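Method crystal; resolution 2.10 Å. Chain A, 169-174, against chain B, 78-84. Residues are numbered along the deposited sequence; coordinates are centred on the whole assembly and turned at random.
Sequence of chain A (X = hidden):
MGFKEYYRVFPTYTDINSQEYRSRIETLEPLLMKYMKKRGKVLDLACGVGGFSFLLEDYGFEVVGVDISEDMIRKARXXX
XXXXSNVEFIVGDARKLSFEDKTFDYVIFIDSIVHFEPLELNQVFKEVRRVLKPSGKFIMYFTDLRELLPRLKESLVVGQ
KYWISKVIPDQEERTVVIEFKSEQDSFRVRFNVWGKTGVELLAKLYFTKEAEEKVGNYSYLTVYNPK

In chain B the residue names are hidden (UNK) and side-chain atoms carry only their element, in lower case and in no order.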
ATOM      1  N   PRO A 169      13.677 -12.450  -5.090  1.00 53.48           N
ATOM      2  CA  PRO A 169      13.462 -11.393  -6.069  1.00 54.90           C
ATOM      3  C   PRO A 169      12.342 -11.713  -7.063  1.00 56.27           C
ATOM      4  O   PRO A 169      11.647 -12.715  -6.954  1.00 55.04           O
ATOM      5  CB  PRO A 169      14.789 -11.339  -6.802  1.00 54.43           C
ATOM      6  CG  PRO A 169      15.167 -12.780  -6.858  1.00 54.56           C
ATOM      7  CD  PRO A 169      14.844 -13.274  -5.458  1.00 54.04           C
ATOM      8  N   ASP A 170      12.204 -10.775  -8.016  1.00 59.03           N
ATOM      9  CA  ASP A 170      11.190 -10.992  -9.031  1.00 61.15           C
ATOM     10  C   ASP A 170      11.285  -9.799  -9.960  1.00 61.84           C
ATOM     11  O   ASP A 170      10.471  -8.885  -9.927  1.00 60.65           O
ATOM     12  CB  ASP A 170       9.811 -11.027  -8.369  1.00 62.38           C
ATOM     13  CG  ASP A 170       8.738 -10.802  -9.425  1.00 65.31           C
ATOM     14  OD1 ASP A 170       9.100 -10.713 -10.599  1.00 67.26           O
ATOM     15  OD2 ASP A 170       7.565 -10.728  -9.069  1.00 65.85           O
ATOM     16  N   GLN A 171      12.286  -9.783 -10.831  1.00 62.97           N
ATOM     17  CA  GLN A 171      12.500  -8.696 -11.739  1.00 62.90           C
ATOM     18  C   GLN A 171      11.457  -8.604 -12.815  1.00 63.02           C
ATOM     19  O   GLN A 171      11.422  -7.636 -13.552  1.00 62.58           O
ATOM     20  CB  GLN A 171      13.883  -8.804 -12.351  1.00 63.24           C
ATOM     21  CG  GLN A 171      14.797  -7.667 -11.982  1.00 62.60           C
ATOM     22  CD  GLN A 171      14.586  -7.199 -10.554  1.00 62.20           C
ATOM     23  OE1 GLN A 171      13.641  -6.466 -10.262  1.00 59.00           O
ATOM     24  NE2 GLN A 171      15.482  -7.607  -9.658  1.00 62.12           N
ATOM     25  N   GLU A 172      10.600  -9.610 -12.914  1.00 63.42           N
ATOM     26  CA  GLU A 172       9.530  -9.654 -13.887  1.00 64.73           C
ATOM     27  C   GLU A 172       8.442  -8.763 -13.295  1.00 64.71           C
ATOM     28  O   GLU A 172       7.321  -8.691 -13.798  1.00 65.56           O
ATOM     29  CB  GLU A 172       8.996 -11.091 -14.028  1.00 65.52           C
ATOM     30  CG  GLU A 172      10.102 -12.144 -14.214  1.00 67.62           C
ATOM     31  CD  GLU A 172      10.982 -12.336 -12.983  1.00 68.25           C
ATOM     32  OE1 GLU A 172      10.466 -12.798 -11.942  1.00 69.18           O
ATOM     33  OE2 GLU A 172      12.193 -12.029 -13.060  1.00 66.76           O
ATOM     34  N   GLU A 173       8.807  -8.078 -12.212  1.00 63.60           N
ATOM     35  CA  GLU A 173       7.905  -7.194 -11.482  1.00 60.92           C
ATOM     36  C   GLU A 173       8.688  -6.039 -10.857  1.00 58.29           C
ATOM     37  O   GLU A 173       8.107  -5.034 -10.436  1.00 58.75           O
ATOM     38  CB  GLU A 173       7.201  -7.998 -10.382  1.00 63.49           C
ATOM     39  CG  GLU A 173       5.979  -7.336  -9.774  1.00 66.21           C
ATOM     40  CD  GLU A 173       5.225  -8.266  -8.835  1.00 67.44           C
ATOM     41  OE1 GLU A 173       5.740  -8.561  -7.733  1.00 67.42           O
ATOM     42  OE2 GLU A 173       4.120  -8.712  -9.209  1.00 68.80           O
ATOM     43  N   ARG A 174      10.008  -6.192 -10.794  1.00 53.00           N
ATOM     44  CA  ARG A 174      10.873  -5.170 -10.220  1.00 46.69           C
ATOM     45  C   ARG A 174      10.641  -5.035  -8.710  1.00 42.43           C
ATOM     46  O   ARG A 174      10.599  -3.928  -8.175  1.00 39.53           O
ATOM     47  CB  ARG A 174      10.612  -3.823 -10.899  1.00 47.84           C
ATOM     48  CG  ARG A 174      10.721  -3.847 -12.413  1.00 48.47           C
ATOM     49  CD  ARG A 174      10.321  -2.499 -12.989  1.00 48.38           C
ATOM     50  NE  ARG A 174      11.192  -1.432 -12.504  1.00 49.98           N
ATOM     51  CZ  ARG A 174      12.334  -1.070 -13.084  1.00 50.54           C
ATOM     52  NH1 ARG A 174      12.754  -1.680 -14.185  1.00 50.86           N
ATOM     53  NH2 ARG A 174      13.064  -0.101 -12.552  1.00 51.81           N
TER
ATOM     54  N   UNK B  78      -0.826 -13.459 -14.769  1.00 47.04           N
ATOM     55  CA  UNK B  78       0.443 -12.805 -15.076  1.00 47.97           C
ATOM     56  C   UNK B  78       1.201 -12.501 -13.787  1.00 47.75           C
ATOM     57  O   UNK B  78       2.427 -12.602 -13.747  1.00 47.61           O
ATOM     58  c   UNK B  78      -0.457 -11.758 -17.199  1.00 53.10           C
ATOM     59  o   UNK B  78       0.195  -9.716 -18.218  1.00 56.79           O
ATOM     60  c   UNK B  78      -0.757 -10.475 -17.934  1.00 54.90           C
ATOM     61  c   UNK B  78       0.203 -11.518 -15.858  1.00 49.34           C
ATOM     62  o   UNK B  78      -1.945 -10.228 -18.229  1.00 56.05           O
ATOM     63  N   UNK B  79       0.475 -12.124 -12.735  1.00 46.89           N
ATOM     64  CA  UNK B  79       1.119 -11.841 -11.454  1.00 47.39           C
ATOM     65  C   UNK B  79       1.688 -13.128 -10.883  1.00 48.08           C
ATOM     66  O   UNK B  79       2.774 -13.138 -10.306  1.00 47.73           O
ATOM     67  o   UNK B  79      -0.640  -5.623 -11.025  1.00 42.50           O
ATOM     68  c   UNK B  79       0.128 -11.238 -10.451  1.00 45.83           C
ATOM     69  c   UNK B  79       0.819  -7.489 -10.694  1.00 44.33           C
ATOM     70  c   UNK B  79      -0.079  -9.749 -10.613  1.00 45.86           C
ATOM     71  c   UNK B  79      -0.456  -6.985 -10.898  1.00 44.77           C
ATOM     72  c   UNK B  79      -1.352  -9.219 -10.819  1.00 44.42           C
ATOM     73  c   UNK B  79      -1.545  -7.844 -10.961  1.00 44.74           C
ATOM     74  c   UNK B  79       1.001  -8.866 -10.554  1.00 44.79           C
ATOM     75  N   UNK B  80       0.940 -14.215 -11.046  1.00 49.49           N
ATOM     76  CA  UNK B  80       1.363 -15.518 -10.553  1.00 50.35           C
ATOM     77  C   UNK B  80       2.597 -15.966 -11.324  1.00 51.55           C
ATOM     78  O   UNK B  80       3.503 -16.587 -10.766  1.00 50.50           O
ATOM     79  c   UNK B  80       0.239 -16.530 -10.724  1.00 49.82           C
ATOM     80  N   UNK B  81       2.627 -15.643 -12.612  1.00 52.78           N
ATOM     81  CA  UNK B  81       3.753 -16.009 -13.460  1.00 55.07           C
ATOM     82  C   UNK B  81       4.999 -15.260 -12.993  1.00 55.37           C
ATOM     83  O   UNK B  81       6.028 -15.870 -12.698  1.00 55.71           O
ATOM     84  n   UNK B  81       6.164 -16.609 -18.318  1.00 60.47           N
ATOM     85  c   UNK B  81       3.446 -15.662 -14.919  1.00 56.59           C
ATOM     86  c   UNK B  81       4.689 -16.792 -18.402  1.00 60.10           C
ATOM     87  c   UNK B  81       4.347 -16.343 -15.935  1.00 58.13           C
ATOM     88  c   UNK B  81       3.933 -15.978 -17.356  1.00 59.12           C
ATOM     89  N   UNK B  82       4.892 -13.937 -12.908  1.00 55.10           N
ATOM     90  CA  UNK B  82       6.013 -13.108 -12.482  1.00 55.59           C
ATOM     91  C   UNK B  82       6.487 -13.442 -11.072  1.00 56.06           C
ATOM     92  O   UNK B  82       7.668 -13.299 -10.762  1.00 56.31           O
ATOM     93  c   UNK B  82       5.641 -11.625 -12.561  1.00 55.35           C
ATOM     94  o   UNK B  82       4.565 -11.319 -11.698  1.00 56.93           O
ATOM     95  N   UNK B  83       5.572 -13.883 -10.216  1.00 56.84           N
ATOM     96  CA  UNK B  83       5.945 -14.237  -8.852  1.00 58.03           C
ATOM     97  C   UNK B  83       6.210 -15.728  -8.720  1.00 57.74           C
ATOM     98  O   UNK B  83       6.525 -16.211  -7.633  1.00 57.40           O
ATOM     99  c   UNK B  83       4.853 -13.823  -7.859  1.00 59.27           C
ATOM    100  c   UNK B  83       3.936 -11.995  -6.421  1.00 61.04           C
ATOM    101  c   UNK B  83       3.320 -10.011  -5.099  1.00 61.24           C
ATOM    102  n   UNK B  83       2.759 -10.784  -4.179  1.00 59.84           N
ATOM    103  n   UNK B  83       3.886 -10.559  -6.169  1.00 61.11           N
ATOM    104  c   UNK B  83       4.722 -12.322  -7.671  1.00 60.79           C
ATOM    105  n   UNK B  83       3.307  -8.692  -4.955  1.00 60.20           N
ATOM    106  N   UNK B  84       6.091 -16.452  -9.830  1.00 57.65           N
ATOM    107  CA  UNK B  84       6.308 -17.894  -9.821  1.00 57.86           C
ATOM    108  C   UNK B  84       5.470 -18.523  -8.712  1.00 57.07           C
ATOM    109  O   UNK B  84       5.990 -19.137  -7.785  1.00 56.70           O
ATOM    110  c   UNK B  84       7.799 -18.196  -9.626  1.00 58.28           C
ATOM    111  c   UNK B  84       8.619 -17.961 -10.892  1.00 59.00           C
ATOM    112  o   UNK B  84      10.868 -18.115 -11.655  1.00 60.30           O
ATOM    113  c   UNK B  84      10.119 -18.007 -10.656  1.00 61.13           C
ATOM    114  o   UNK B  84      10.548 -17.925  -9.483  1.00 59.73           O
TER

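Position 78 carries three side-chain carbons, the third bonded to two oxygens: a carboxylate at the end of a two-methylene stem. None of these atoms reaches the chain A stretch, so the assignment rests on atom count and branching. It is E78(B).

Position 79 has one carbon leading into a six-carbon ring that bears a single oxygen opposite the attachment point, a phenol. The CA-to-CB bond points sideways, yet the ring comes nearer to chain A. This is Y79(B); its CD1 lies 3.4 Å from OE2 of E173(A), which sits near the ring plane, at the edge, where the carboxylate oxygen meets the rim of hydrogens and not the pi face.

Position 80 has a lone carbon, directed away from chain A. It is A80(B).

Position 81 shows four carbons in a row ending in nitrogen, an extended chain except for its last torsion of -59°. It is K81(B), and its side chain makes no contact with the other stretch.

Position 82 has one carbon and one oxygen, with no further branch; the carbon, CB, packs 3.7 Å from CB of E172(A), and the oxygen approaches the carboxylate of E173(A). It is S82(B). The chi1 of 62° (p) brings OG back over the preceding helical turn, 3.2 Å from O of E78(B) and 2.9 Å from O of Y79(B). Its OG lies 3.6 Å from OE2 of E173(A).

Position 83 has three carbons, a nitrogen, then a carbon carrying two more nitrogens: a guanidinium whose edge faces the carboxylate of E173(A). It is R83(B). Its NE donates to OE1 of E173(A) at 3.1 Å with an N-H...O angle of 159°, the hydrogen bond of a salt bridge. OE1 lies near the guanidinium plane, as an in-plane N-H requires.

Position 84 again has three carbons ending in two oxygens, E84(B). Its positive phi (51°) and the bond from its N to O of K81(B), 2.9 Å, belong to a Schellman motif closing the helix.

The contact therefore sets a loop of chain A against the end of a helix. E173(A) reaches across with chi1 and chi2 both t, its carboxylate meeting Y79(B), S82(B) and R83(B), and pairs its charge with the arginine. Around S82(B) the fit is less favorable: its O lies 3.0 Å from OD1 of D170(A) and 3.1 Å from OE1 of E172(A), acceptor against acceptor as modelled. The salt bridge is thus the one directional bond joining the stretches, while packing around S82(B) supplies much of the 270 Å² buried.

Chain B (78-84) EYAKSRE
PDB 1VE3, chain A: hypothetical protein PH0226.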